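Local structure of putative cell adhesion protein (Parabacteroides distasonis, 3LIU) at residues Y235-L243 with K258-A268; Y285-K293 with A302-I310. The protein probably serves as a fimbrillin, a FimA/Mfa1-family subunit that builds adhesive pili on the bacterial surface. One frame throughout, in Å; residues are numbered along the deposited sequence.

Interaction 1: Y235-L243 with K258-A268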
ATOM      1  N   TYR A 235     -10.977 -10.361 -10.644  1.00 13.14           N
ATOM      2  CA  TYR A 235     -10.634 -11.154  -9.495  1.00 11.43           C
ATOM      3  C   TYR A 235      -9.142 -11.581  -9.451  1.00 12.60           C
ATOM      4  O   TYR A 235      -8.548 -11.649  -8.380  1.00 11.32           O
ATOM      5  CB  TYR A 235     -11.545 -12.376  -9.365  1.00 12.02           C
ATOM      6  CG  TYR A 235     -12.980 -12.084  -8.918  1.00 11.91           C
ATOM      7  CD1 TYR A 235     -13.254 -11.293  -7.789  1.00 13.45           C
ATOM      8  CD2 TYR A 235     -14.049 -12.628  -9.576  1.00 16.33           C
ATOM      9  CE1 TYR A 235     -14.560 -11.022  -7.392  1.00  7.78           C
ATOM     10  CE2 TYR A 235     -15.374 -12.363  -9.159  1.00 13.03           C
ATOM     11  CZ  TYR A 235     -15.605 -11.562  -8.063  1.00 12.60           C
ATOM     12  OH  TYR A 235     -16.867 -11.287  -7.639  1.00  9.18           O
ATOM     13  N   LEU A 236      -8.547 -11.910 -10.585  1.00 11.74           N
ATOM     14  CA  LEU A 236      -7.145 -12.363 -10.571  1.00 14.28           C
ATOM     15  C   LEU A 236      -6.192 -11.213 -10.127  1.00 14.09           C
ATOM     16  O   LEU A 236      -5.042 -11.466  -9.742  1.00 14.26           O
ATOM     17  CB  LEU A 236      -6.723 -12.877 -11.945  1.00 13.76           C
ATOM     18  CG  LEU A 236      -7.387 -14.181 -12.423  1.00 17.23           C
ATOM     19  CD1 LEU A 236      -7.037 -14.385 -13.872  1.00 11.46           C
ATOM     20  CD2 LEU A 236      -6.978 -15.378 -11.607  1.00 15.27           C
ATOM     21  N   ASP A 237      -6.699  -9.977 -10.182  1.00 11.54           N
ATOM     22  CA  ASP A 237      -5.961  -8.757  -9.791  1.00 12.29           C
ATOM     23  C   ASP A 237      -6.045  -8.429  -8.322  1.00 12.62           C
ATOM     24  O   ASP A 237      -5.297  -7.583  -7.851  1.00 13.12           O
ATOM     25  CB  ASP A 237      -6.452  -7.570 -10.606  1.00 14.72           C
ATOM     26  CG  ASP A 237      -6.154  -7.735 -12.096  1.00 15.19           C
ATOM     27  OD1 ASP A 237      -4.955  -7.718 -12.431  1.00 14.65           O
ATOM     28  OD2 ASP A 237      -7.102  -7.852 -12.894  1.00 13.60           O
ATOM     29  N   TYR A 238      -6.984  -9.064  -7.618  1.00 15.20           N
ATOM     30  CA  TYR A 238      -6.931  -9.201  -6.179  1.00 14.32           C
ATOM     31  C   TYR A 238      -5.899 -10.277  -5.810  1.00 13.25           C
ATOM     32  O   TYR A 238      -5.815 -11.306  -6.467  1.00 15.14           O
ATOM     33  CB  TYR A 238      -8.305  -9.602  -5.586  1.00 14.67           C
ATOM     34  CG  TYR A 238      -9.340  -8.502  -5.516  1.00 14.67           C
ATOM     35  CD1 TYR A 238      -9.150  -7.405  -4.684  1.00 11.14           C
ATOM     36  CD2 TYR A 238     -10.544  -8.581  -6.221  1.00 12.01           C
ATOM     37  CE1 TYR A 238     -10.086  -6.431  -4.573  1.00 13.10           C
ATOM     38  CE2 TYR A 238     -11.491  -7.589  -6.118  1.00 13.86           C
ATOM     39  CZ  TYR A 238     -11.239  -6.504  -5.271  1.00 12.10           C
ATOM     40  OH  TYR A 238     -12.124  -5.484  -5.127  1.00 14.21           O
ATOM     41  N   LYS A 239      -5.154 -10.051  -4.724  1.00 13.45           N
ATOM     42  CA  LYS A 239      -4.142 -10.972  -4.272  1.00 10.31           C
ATOM     43  C   LYS A 239      -4.446 -11.493  -2.876  1.00 10.97           C
ATOM     44  O   LYS A 239      -5.029 -10.815  -2.066  1.00 11.05           O
ATOM     45  CB  LYS A 239      -2.745 -10.318  -4.302  1.00 10.85           C
ATOM     46  CG  LYS A 239      -2.359  -9.608  -5.590  1.00 15.25           C
ATOM     47  CD  LYS A 239      -2.438 -10.493  -6.853  1.00 12.40           C
ATOM     48  CE  LYS A 239      -2.261  -9.686  -8.128  1.00 13.01           C
ATOM     49  NZ  LYS A 239      -2.369 -10.526  -9.367  1.00 14.55           N
ATOM     50  N   VAL A 240      -4.049 -12.732  -2.619  1.00 11.68           N
ATOM     51  CA  VAL A 240      -4.440 -13.438  -1.432  1.00 12.11           C
ATOM     52  C   VAL A 240      -3.281 -14.336  -1.003  1.00 13.96           C
ATOM     53  O   VAL A 240      -2.580 -14.937  -1.847  1.00 13.96           O
ATOM     54  CB  VAL A 240      -5.754 -14.263  -1.612  1.00 12.35           C
ATOM     55  CG1 VAL A 240      -5.594 -15.451  -2.631  1.00 11.16           C
ATOM     56  CG2 VAL A 240      -6.239 -14.763  -0.281  1.00 13.39           C
ATOM     57  N   GLY A 241      -3.098 -14.460   0.309  1.00 12.83           N
ATOM     58  CA  GLY A 241      -1.916 -15.145   0.858  1.00 10.59           C
ATOM     59  C   GLY A 241      -1.928 -16.667   0.804  1.00 13.26           C
ATOM     60  O   GLY A 241      -0.861 -17.320   0.754  1.00 11.39           O
ATOM     61  N   LEU A 242      -3.133 -17.227   0.812  1.00 12.71           N
ATOM     62  CA  LEU A 242      -3.350 -18.664   0.763  1.00 13.03           C
ATOM     63  C   LEU A 242      -4.506 -19.016  -0.172  1.00 11.43           C
ATOM     64  O   LEU A 242      -5.430 -18.208  -0.358  1.00 15.01           O
ATOM     65  CB  LEU A 242      -3.704 -19.179   2.179  1.00 15.11           C
ATOM     66  CG  LEU A 242      -2.623 -19.006   3.238  1.00 17.06           C
ATOM     67  CD1 LEU A 242      -3.232 -19.136   4.658  1.00 11.23           C
ATOM     68  CD2 LEU A 242      -1.476 -19.962   2.966  1.00 10.92           C
ATOM     69  N   LEU A 243      -4.454 -20.230  -0.730  1.00 12.59           N
ATOM     70  CA  LEU A 243      -5.541 -20.795  -1.507  1.00 14.77           C
ATOM     71  C   LEU A 243      -6.182 -21.957  -0.719  1.00 16.58           C
ATOM     72  O   LEU A 243      -5.540 -22.612   0.080  1.00 16.10           O
ATOM     73  CB  LEU A 243      -5.064 -21.273  -2.872  1.00 15.38           C
ATOM     74  CG  LEU A 243      -4.388 -20.245  -3.774  1.00 18.21           C
ATOM     75  CD1 LEU A 243      -3.771 -20.918  -5.071  1.00  6.13           C
ATOM     76  CD2 LEU A 243      -5.394 -19.190  -4.129  1.00 18.51           C
ATOM     77  N   LYS A 258     -14.920 -12.998  -2.546  1.00 10.88           N
ATOM     78  CA  LYS A 258     -15.383 -13.510  -3.823  1.00 11.12           C
ATOM     79  C   LYS A 258     -14.243 -13.663  -4.802  1.00 12.84           C
ATOM     80  O   LYS A 258     -13.249 -12.931  -4.745  1.00 12.43           O
ATOM     81  CB  LYS A 258     -16.476 -12.610  -4.430  1.00  9.26           C
ATOM     82  CG  LYS A 258     -17.739 -12.510  -3.604  1.00 19.31           C
ATOM     83  CD  LYS A 258     -18.361 -13.909  -3.337  1.00 22.08           C
ATOM     84  CE  LYS A 258     -19.660 -13.871  -2.614  1.00 25.96           C
ATOM     85  NZ  LYS A 258     -20.197 -15.275  -2.425  1.00 23.75           N
ATOM     86  N   GLY A 259     -14.410 -14.634  -5.699  1.00 10.75           N
ATOM     87  CA  GLY A 259     -13.527 -14.856  -6.825  1.00 12.44           C
ATOM     88  C   GLY A 259     -12.284 -15.708  -6.594  1.00 13.95           C
ATOM     89  O   GLY A 259     -11.772 -15.857  -5.466  1.00 14.04           O
ATOM     90  N   LEU A 260     -11.773 -16.254  -7.689  1.00 15.22           N
ATOM     91  CA  LEU A 260     -10.452 -16.846  -7.671  1.00 12.89           C
ATOM     92  C   LEU A 260      -9.468 -15.692  -7.751  1.00 12.25           C
ATOM     93  O   LEU A 260      -9.309 -15.068  -8.775  1.00 11.06           O
ATOM     94  CB  LEU A 260     -10.260 -17.823  -8.836  1.00 14.83           C
ATOM     95  CG  LEU A 260      -8.904 -18.509  -9.070  1.00 14.06           C
ATOM     96  CD1 LEU A 260      -8.466 -19.323  -7.854  1.00 12.69           C
ATOM     97  CD2 LEU A 260      -8.964 -19.449 -10.321  1.00 15.64           C
ATOM     98  N   GLN A 261      -8.802 -15.450  -6.639  1.00 13.70           N
ATOM     99  CA  GLN A 261      -7.805 -14.433  -6.515  1.00 15.12           C
ATOM    100  C   GLN A 261      -6.430 -15.116  -6.659  1.00 15.05           C
ATOM    101  O   GLN A 261      -6.279 -16.323  -6.472  1.00 12.84           O
ATOM    102  CB  GLN A 261      -7.942 -13.773  -5.124  1.00 14.48           C
ATOM    103  CG  GLN A 261      -9.337 -13.195  -4.903  1.00 14.43           C
ATOM    104  CD  GLN A 261      -9.441 -12.341  -3.633  1.00 15.18           C
ATOM    105  OE1 GLN A 261      -8.443 -12.108  -2.938  1.00  9.13           O
ATOM    106  NE2 GLN A 261     -10.640 -11.835  -3.366  1.00 10.67           N
ATOM    107  N   THR A 262      -5.430 -14.314  -6.991  1.00 15.51           N
ATOM    108  CA  THR A 262      -4.069 -14.809  -7.199  1.00 11.52           C
ATOM    109  C   THR A 262      -3.275 -14.895  -5.895  1.00 11.92           C
ATOM    110  O   THR A 262      -3.127 -13.905  -5.147  1.00 12.06           O
ATOM    111  CB  THR A 262      -3.361 -13.895  -8.215  1.00 13.68           C
ATOM    112  OG1 THR A 262      -4.114 -13.885  -9.448  1.00 10.42           O
ATOM    113  CG2 THR A 262      -1.898 -14.337  -8.489  1.00  8.44           C
ATOM    114  N   LYS A 263      -2.744 -16.087  -5.624  1.00 11.09           N
ATOM    115  CA  LYS A 263      -1.891 -16.290  -4.483  1.00 10.66           C
ATOM    116  C   LYS A 263      -0.581 -15.524  -4.589  1.00 13.85           C
ATOM    117  O   LYS A 263       0.093 -15.535  -5.620  1.00 15.81           O
ATOM    118  CB  LYS A 263      -1.574 -17.747  -4.336  1.00 13.19           C
ATOM    119  CG  LYS A 263      -0.711 -18.101  -3.125  1.00 15.92           C
ATOM    120  CD  LYS A 263      -0.883 -19.579  -2.798  1.00 24.63           C
ATOM    121  CE  LYS A 263       0.388 -20.286  -2.505  1.00 29.68           C
ATOM    122  NZ  LYS A 263       1.071 -20.571  -3.737  1.00 31.47           N
ATOM    123  N   TYR A 264      -0.246 -14.867  -3.506  1.00 15.61           N
ATOM    124  CA  TYR A 264       1.010 -14.177  -3.369  1.00 16.23           C
ATOM    125  C   TYR A 264       1.531 -14.553  -1.990  1.00 15.73           C
ATOM    126  O   TYR A 264       0.973 -14.129  -0.973  1.00 16.14           O
ATOM    127  CB  TYR A 264       0.796 -12.657  -3.547  1.00 16.88           C
ATOM    128  CG  TYR A 264       2.032 -11.812  -3.468  1.00 18.66           C
ATOM    129  CD1 TYR A 264       3.264 -12.289  -3.910  1.00 17.38           C
ATOM    130  CD2 TYR A 264       1.966 -10.510  -3.009  1.00 22.06           C
ATOM    131  CE1 TYR A 264       4.401 -11.523  -3.827  1.00 25.05           C
ATOM    132  CE2 TYR A 264       3.126  -9.730  -2.916  1.00 19.65           C
ATOM    133  CZ  TYR A 264       4.328 -10.250  -3.329  1.00 13.87           C
ATOM    134  OH  TYR A 264       5.470  -9.522  -3.239  1.00 19.24           O
ATOM    135  N   ASP A 265       2.607 -15.339  -1.968  1.00 14.71           N
ATOM    136  CA  ASP A 265       3.141 -15.898  -0.720  1.00 16.22           C
ATOM    137  C   ASP A 265       3.529 -14.836   0.313  1.00 16.44           C
ATOM    138  O   ASP A 265       3.537 -15.120   1.513  1.00 14.35           O
ATOM    139  CB  ASP A 265       4.354 -16.819  -0.987  1.00 19.27           C
ATOM    140  CG  ASP A 265       3.966 -18.117  -1.710  1.00 20.64           C
ATOM    141  OD1 ASP A 265       2.804 -18.518  -1.641  1.00 22.36           O
ATOM    142  OD2 ASP A 265       4.807 -18.690  -2.395  1.00 21.98           O
ATOM    143  N   ALA A 266       3.885 -13.642  -0.146  1.00 13.68           N
ATOM    144  CA  ALA A 266       4.236 -12.542   0.766  1.00 14.24           C
ATOM    145  C   ALA A 266       3.039 -12.132   1.641  1.00 15.68           C
ATOM    146  O   ALA A 266       3.199 -11.501   2.691  1.00 15.57           O
ATOM    147  CB  ALA A 266       4.777 -11.315  -0.034  1.00 12.87           C
ATOM    148  N   LEU A 267       1.834 -12.483   1.213  1.00 13.91           N
ATOM    149  CA  LEU A 267       0.628 -12.125   1.966  1.00 15.16           C
ATOM    150  C   LEU A 267       0.139 -13.169   2.980  1.00 14.89           C
ATOM    151  O   LEU A 267      -1.003 -13.090   3.436  1.00 11.30           O
ATOM    152  CB  LEU A 267      -0.504 -11.778   0.989  1.00 11.13           C
ATOM    153  CG  LEU A 267      -0.218 -10.562   0.101  1.00 12.19           C
ATOM    154  CD1 LEU A 267      -1.449 -10.276  -0.785  1.00 12.98           C
ATOM    155  CD2 LEU A 267       0.146  -9.336   0.967  1.00 11.28           C
ATOM    156  N   ALA A 268       0.986 -14.148   3.322  1.00 16.04           N
ATOM    157  CA  ALA A 268       0.732 -15.067   4.464  1.00 16.54           C
ATOM    158  C   ALA A 268       1.970 -15.210   5.342  1.00 16.95           C
ATOM    159  O   ALA A 268       3.117 -15.159   4.849  1.00 14.61           O
ATOM    160  CB  ALA A 268       0.266 -16.457   3.963  1.00 13.73           C
TER
HETATM  161  O   HOH W   1       1.315 -18.861   0.726  1.00 27.61           O
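Leu236 O takes the hydroxyl of Thr262 OG1 at 2.6 Å, in the carbonyl plane and on a lone pair, and also accepts from Lys239 NZ at 2.9 Å. The lysine reaches back because its chain bends at chi2 (-56°), which lays it alongside Thr262. From here the backbones pair: Thr262 N gives to Tyr238 O, Val240 N to Thr262 O at 2.9 Å, and Tyr264 N to Val240 O. The Gln261 amide packs on Tyr238 CB and, by OE1, near Val240 CB; NE2 is hydrogen-bonded to Lys258 O at 3.1 Å and to Ser207 OG. Lys258 NZ donates to the carbonyls of Ser297 and Asn298. Farther back, Gly259 CA sits 3.5 Å from the centroid of the Tyr235 ring, a CH-pi contact over the face with no room for a side chain, while Tyr235 OH is held by Glu296 and the backbone N of Lys293. At the other end a water donates to both Gly241 O and Asp265 OD1, and Asp265 OD1 pairs with Lys263 NZ in a salt bridge. Lys239 with Thr262 and Val240 with Lys263 form a short parallel beta ladder, an edge pairing added through strand 238-240 to the long strand 193-213.

Interaction 2: Y285-K293 with A302-I310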
ATOM      1  N   TYR A 285      -1.687  -2.464  -1.933  1.00 13.31           N
ATOM      2  CA  TYR A 285      -2.060  -1.194  -2.570  1.00 12.21           C
ATOM      3  C   TYR A 285      -3.407  -0.718  -1.988  1.00 11.72           C
ATOM      4  O   TYR A 285      -4.084  -1.442  -1.215  1.00 10.67           O
ATOM      5  CB  TYR A 285      -2.129  -1.317  -4.110  1.00 12.82           C
ATOM      6  CG  TYR A 285      -0.805  -1.528  -4.851  1.00 10.24           C
ATOM      7  CD1 TYR A 285       0.354  -0.862  -4.473  1.00 10.66           C
ATOM      8  CD2 TYR A 285      -0.737  -2.357  -5.966  1.00  9.54           C
ATOM      9  CE1 TYR A 285       1.535  -1.024  -5.145  1.00 11.50           C
ATOM     10  CE2 TYR A 285       0.482  -2.521  -6.675  1.00 10.64           C
ATOM     11  CZ  TYR A 285       1.590  -1.870  -6.253  1.00  7.57           C
ATOM     12  OH  TYR A 285       2.807  -2.020  -6.865  1.00  7.21           O
ATOM     13  N   GLU A 286      -3.824   0.470  -2.410  1.00 12.14           N
ATOM     14  CA  GLU A 286      -5.091   1.017  -1.936  1.00 11.43           C
ATOM     15  C   GLU A 286      -6.252   0.146  -2.344  1.00  9.16           C
ATOM     16  O   GLU A 286      -6.287  -0.422  -3.441  1.00 10.17           O
ATOM     17  CB  GLU A 286      -5.341   2.442  -2.452  1.00  9.09           C
ATOM     18  CG  GLU A 286      -4.301   3.461  -2.004  1.00 16.11           C
ATOM     19  CD  GLU A 286      -4.756   4.907  -2.171  1.00 16.23           C
ATOM     20  OE1 GLU A 286      -5.358   5.220  -3.224  1.00 14.43           O
ATOM     21  OE2 GLU A 286      -4.436   5.739  -1.274  1.00 12.31           O
ATOM     22  N   ASN A 287      -7.184   0.029  -1.418  1.00  9.91           N
ATOM     23  CA  ASN A 287      -8.477  -0.558  -1.647  1.00 10.60           C
ATOM     24  C   ASN A 287      -9.508   0.063  -0.685  1.00 10.24           C
ATOM     25  O   ASN A 287      -9.464  -0.165   0.536  1.00 12.15           O
ATOM     26  CB  ASN A 287      -8.429  -2.061  -1.449  1.00 11.98           C
ATOM     27  CG  ASN A 287      -9.763  -2.727  -1.782  1.00 11.10           C
ATOM     28  OD1 ASN A 287     -10.694  -2.049  -2.193  1.00 13.58           O
ATOM     29  ND2 ASN A 287      -9.872  -4.039  -1.552  1.00  9.41           N
ATOM     30  N   THR A 288     -10.353   0.906  -1.231  1.00  8.42           N
ATOM     31  CA  THR A 288     -11.470   1.498  -0.504  1.00 12.01           C
ATOM     32  C   THR A 288     -12.768   1.055  -1.099  1.00 14.07           C
ATOM     33  O   THR A 288     -13.791   1.073  -0.432  1.00 14.53           O
ATOM     34  CB  THR A 288     -11.425   3.047  -0.502  1.00 12.91           C
ATOM     35  OG1 THR A 288     -11.655   3.543  -1.824  1.00 11.39           O
ATOM     36  CG2 THR A 288     -10.053   3.513   0.006  1.00 11.32           C
ATOM     37  N   LYS A 289     -12.754   0.657  -2.366  1.00 15.08           N
ATOM     38  CA  LYS A 289     -14.014   0.276  -3.020  1.00 13.76           C
ATOM     39  C   LYS A 289     -14.388  -1.198  -2.892  1.00 12.83           C
ATOM     40  O   LYS A 289     -15.562  -1.518  -2.882  1.00 12.83           O
ATOM     41  CB  LYS A 289     -14.028   0.732  -4.479  1.00 14.08           C
ATOM     42  CG  LYS A 289     -14.064   2.273  -4.557  1.00 12.39           C
ATOM     43  CD  LYS A 289     -13.826   2.777  -5.950  1.00 20.74           C
ATOM     44  CE  LYS A 289     -13.728   4.316  -6.014  1.00 23.81           C
ATOM     45  NZ  LYS A 289     -13.928   4.754  -7.449  1.00 19.61           N
ATOM     46  N   GLY A 290     -13.415  -2.095  -2.808  1.00 12.23           N
ATOM     47  CA  GLY A 290     -13.705  -3.526  -2.611  1.00 14.19           C
ATOM     48  C   GLY A 290     -14.688  -4.104  -3.623  1.00 12.12           C
ATOM     49  O   GLY A 290     -15.561  -4.863  -3.260  1.00 10.70           O
ATOM     50  N   GLU A 291     -14.550  -3.738  -4.892  1.00 12.81           N
ATOM     51  CA  GLU A 291     -15.549  -4.167  -5.891  1.00 10.60           C
ATOM     52  C   GLU A 291     -15.596  -5.676  -6.087  1.00 11.65           C
ATOM     53  O   GLU A 291     -14.565  -6.354  -6.061  1.00 10.82           O
ATOM     54  CB  GLU A 291     -15.345  -3.499  -7.251  1.00 11.26           C
ATOM     55  CG  GLU A 291     -15.342  -1.998  -7.237  1.00 12.23           C
ATOM     56  CD  GLU A 291     -13.903  -1.451  -7.149  1.00 16.25           C
ATOM     57  OE1 GLU A 291     -13.105  -1.994  -6.366  1.00 13.59           O
ATOM     58  OE2 GLU A 291     -13.573  -0.530  -7.917  1.00 14.52           O
ATOM     59  N   VAL A 292     -16.815  -6.193  -6.261  1.00  9.76           N
ATOM     60  CA  VAL A 292     -17.023  -7.566  -6.741  1.00  9.80           C
ATOM     61  C   VAL A 292     -17.691  -7.506  -8.117  1.00 12.42           C
ATOM     62  O   VAL A 292     -18.197  -6.462  -8.563  1.00 12.87           O
ATOM     63  CB  VAL A 292     -17.817  -8.427  -5.746  1.00 12.20           C
ATOM     64  CG1 VAL A 292     -17.041  -8.541  -4.397  1.00  7.74           C
ATOM     65  CG2 VAL A 292     -19.285  -7.873  -5.585  1.00  9.81           C
ATOM     66  N   LYS A 293     -17.685  -8.622  -8.813  1.00 16.94           N
ATOM     67  CA  LYS A 293     -18.273  -8.669 -10.152  1.00 16.07           C
ATOM     68  C   LYS A 293     -19.770  -8.486 -10.052  1.00 15.98           C
ATOM     69  O   LYS A 293     -20.368  -8.919  -9.085  1.00 13.79           O
ATOM     70  CB  LYS A 293     -17.986 -10.037 -10.736  1.00 17.92           C
ATOM     71  CG  LYS A 293     -18.493 -10.272 -12.126  1.00 28.60           C
ATOM     72  CD  LYS A 293     -18.481 -11.779 -12.429  1.00 39.33           C
ATOM     73  CE  LYS A 293     -17.240 -12.163 -13.174  1.00 45.89           C
ATOM     74  NZ  LYS A 293     -17.419 -11.921 -14.632  1.00 47.54           N
ATOM     75  N   ALA A 302     -19.825  -5.623   3.655  1.00 14.17           N
ATOM     76  CA  ALA A 302     -18.844  -5.194   4.620  1.00 14.90           C
ATOM     77  C   ALA A 302     -17.500  -5.948   4.481  1.00 16.11           C
ATOM     78  O   ALA A 302     -16.468  -5.425   4.872  1.00 14.20           O
ATOM     79  CB  ALA A 302     -19.434  -5.327   6.066  1.00 13.82           C
ATOM     80  N   TYR A 303     -17.491  -7.168   3.929  1.00 16.00           N
ATOM     81  CA  TYR A 303     -16.234  -7.911   3.788  1.00 14.98           C
ATOM     82  C   TYR A 303     -15.722  -8.064   2.368  1.00 15.96           C
ATOM     83  O   TYR A 303     -14.549  -7.766   2.117  1.00 13.34           O
ATOM     84  CB  TYR A 303     -16.363  -9.289   4.389  1.00 13.34           C
ATOM     85  CG  TYR A 303     -16.563  -9.322   5.890  1.00 10.02           C
ATOM     86  CD1 TYR A 303     -17.791  -8.999   6.461  1.00 11.12           C
ATOM     87  CD2 TYR A 303     -15.562  -9.758   6.727  1.00 11.96           C
ATOM     88  CE1 TYR A 303     -17.978  -9.080   7.827  1.00 19.90           C
ATOM     89  CE2 TYR A 303     -15.741  -9.849   8.109  1.00 12.52           C
ATOM     90  CZ  TYR A 303     -16.939  -9.512   8.649  1.00 12.91           C
ATOM     91  OH  TYR A 303     -17.112  -9.596  10.004  1.00 15.09           O
ATOM     92  N   ALA A 304     -16.594  -8.550   1.462  1.00 16.44           N
ATOM     93  CA  ALA A 304     -16.246  -8.819   0.048  1.00 14.60           C
ATOM     94  C   ALA A 304     -16.397  -7.563  -0.824  1.00 12.14           C
ATOM     95  O   ALA A 304     -17.516  -7.001  -0.869  1.00 12.10           O
ATOM     96  CB  ALA A 304     -17.171  -9.905  -0.503  1.00 11.91           C
ATOM     97  N   ASN A 305     -15.350  -7.084  -1.512  1.00 11.05           N
ATOM     98  CA  ASN A 305     -13.961  -7.587  -1.484  1.00 10.43           C
ATOM     99  C   ASN A 305     -13.055  -6.480  -0.962  1.00  9.66           C
ATOM    100  O   ASN A 305     -12.081  -6.058  -1.591  1.00  8.51           O
ATOM    101  CB  ASN A 305     -13.467  -8.058  -2.872  1.00 10.36           C
ATOM    102  CG  ASN A 305     -13.728  -9.564  -3.141  1.00 16.85           C
ATOM    103  OD1 ASN A 305     -14.280 -10.279  -2.286  1.00 10.69           O
ATOM    104  ND2 ASN A 305     -13.328 -10.049  -4.369  1.00 12.52           N
ATOM    105  N   HIS A 306     -13.399  -6.003   0.222  1.00 11.00           N
ATOM    106  CA  HIS A 306     -12.483  -5.179   0.983  1.00  9.91           C
ATOM    107  C   HIS A 306     -11.350  -6.041   1.444  1.00 11.47           C
ATOM    108  O   HIS A 306     -11.527  -7.246   1.644  1.00  7.89           O
ATOM    109  CB  HIS A 306     -13.214  -4.603   2.172  1.00 10.88           C
ATOM    110  CG  HIS A 306     -14.174  -3.532   1.789  1.00 13.95           C
ATOM    111  ND1 HIS A 306     -13.757  -2.345   1.230  1.00 13.87           N
ATOM    112  CD2 HIS A 306     -15.521  -3.469   1.864  1.00 14.05           C
ATOM    113  CE1 HIS A 306     -14.814  -1.590   0.989  1.00 17.03           C
ATOM    114  NE2 HIS A 306     -15.895  -2.254   1.349  1.00 10.09           N
ATOM    115  N   THR A 307     -10.189  -5.432   1.616  1.00 11.63           N
ATOM    116  CA  THR A 307      -9.016  -6.154   2.086  1.00 11.65           C
ATOM    117  C   THR A 307      -9.242  -6.642   3.511  1.00 12.69           C
ATOM    118  O   THR A 307      -9.703  -5.866   4.367  1.00 11.87           O
ATOM    119  CB  THR A 307      -7.794  -5.244   2.027  1.00 13.31           C
ATOM    120  OG1 THR A 307      -7.610  -4.838   0.676  1.00 10.56           O
ATOM    121  CG2 THR A 307      -6.540  -5.914   2.518  1.00  6.81           C
ATOM    122  N   LEU A 308      -8.964  -7.937   3.722  1.00 10.92           N
ATOM    123  CA  LEU A 308      -9.175  -8.598   5.017  1.00 11.21           C
ATOM    124  C   LEU A 308      -7.836  -8.972   5.589  1.00 12.08           C
ATOM    125  O   LEU A 308      -6.932  -9.398   4.845  1.00 13.67           O
ATOM    126  CB  LEU A 308     -10.015  -9.902   4.865  1.00 12.67           C
ATOM    127  CG  LEU A 308     -11.343  -9.818   4.109  1.00 12.34           C
ATOM    128  CD1 LEU A 308     -12.039 -11.174   3.990  1.00  6.98           C
ATOM    129  CD2 LEU A 308     -12.322  -8.796   4.709  1.00 10.87           C
ATOM    130  N   LEU A 309      -7.734  -8.841   6.912  1.00 10.33           N
ATOM    131  CA  LEU A 309      -6.771  -9.538   7.690  1.00 10.84           C
ATOM    132  C   LEU A 309      -7.470 -10.686   8.377  1.00 12.17           C
ATOM    133  O   LEU A 309      -8.470 -10.507   9.100  1.00 11.98           O
ATOM    134  CB  LEU A 309      -6.052  -8.618   8.703  1.00 10.49           C
ATOM    135  CG  LEU A 309      -4.982  -9.372   9.524  1.00 12.35           C
ATOM    136  CD1 LEU A 309      -3.716  -8.565   9.742  1.00 16.97           C
ATOM    137  CD2 LEU A 309      -5.528  -9.900  10.851  1.00 15.44           C
ATOM    138  N   ILE A 310      -6.941 -11.882   8.149  1.00 11.21           N
ATOM    139  CA  ILE A 310      -7.506 -13.094   8.723  1.00 10.62           C
ATOM    140  C   ILE A 310      -6.455 -13.822   9.562  1.00 13.37           C
ATOM    141  O   ILE A 310      -5.306 -14.041   9.095  1.00 12.13           O
ATOM    142  CB  ILE A 310      -8.024 -14.035   7.597  1.00 10.73           C
ATOM    143  CG1 ILE A 310      -8.963 -13.279   6.657  1.00 13.43           C
ATOM    144  CG2 ILE A 310      -8.782 -15.316   8.189  1.00 10.08           C
ATOM    145  CD1 ILE A 310      -9.529 -14.132   5.474  1.00  7.86           C
TER
HETATM  146  O   HOH W   2      -5.344  -3.772  -0.835  1.00 10.53           O
HETATM  147  O   HOH W   3     -10.899  -2.351   1.467  1.00 10.52           O
HETATM  148  O   HOH W   4     -17.395  -0.453  -0.192  1.00 36.80           O
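The imidazole of His306 has Gly290 CA over one face, 4.0 Å above the plane and shifted toward the rim, while Thr288 O meets its edge at CE1, 3.2 Å away. A water near the ring plane lies 2.9 Å from His306 ND1, donates to Asn287 O and accepts from Thr307 N. The second flat group, the Asn287 amide, is used at both ends. ND2 donates to Asn305 O at 3.0 Å, nearly in its own amide plane and on a lone pair of the carbonyl; OD1 accepts from Gly290 N at 2.8 Å, closing an Asx motif. With CG anti to the backbone N (chi1 -176°), the amide is carried across to the 302-310 chain. From the nitrogen of the cis Ala304-Asn305 peptide, Asn305 N returns a nearly straight bond to Gly290 O, 2.8 Å long with 171° at the hydrogen. An alanine in place of Asn287 would probably leave Asn305 O without this donor and Gly290 N without its acceptor, so that the turn could open. Gly290 has positive phi, and a CB there would run into His306 N. The apolar part is small, mainly Val292 CG1 on Ala304 and Asn305. A loop, 285-293, is thus joined to the run just ahead of strand 308-319 by a buried, mostly polar contact whose paired backbone groups probably fix the loop.

After the N-terminal strands the chain runs through 193-213 and then enters 235-243, which pairs with 258-268 after a loop without helix or strand; interaction 1 closes that loop. Only after strands 268-270 and 282-284 does 285-293 begin, and interaction 2 closes a second, shorter loop onto 302-310, joining the exit from strand 282-284, which pairs with strand 172-185, to the start of 308-319. The two loops follow in series and neither encloses the other, yet they touch: Tyr238 OH lies 2.8 Å from Glu291 O and Lys258 N 2.8 Å from Asn305 OD1, both probable hydrogen bonds. Strands 238-240 and 308-319 each pair with 193-213, so both contacts attach to the same sheet.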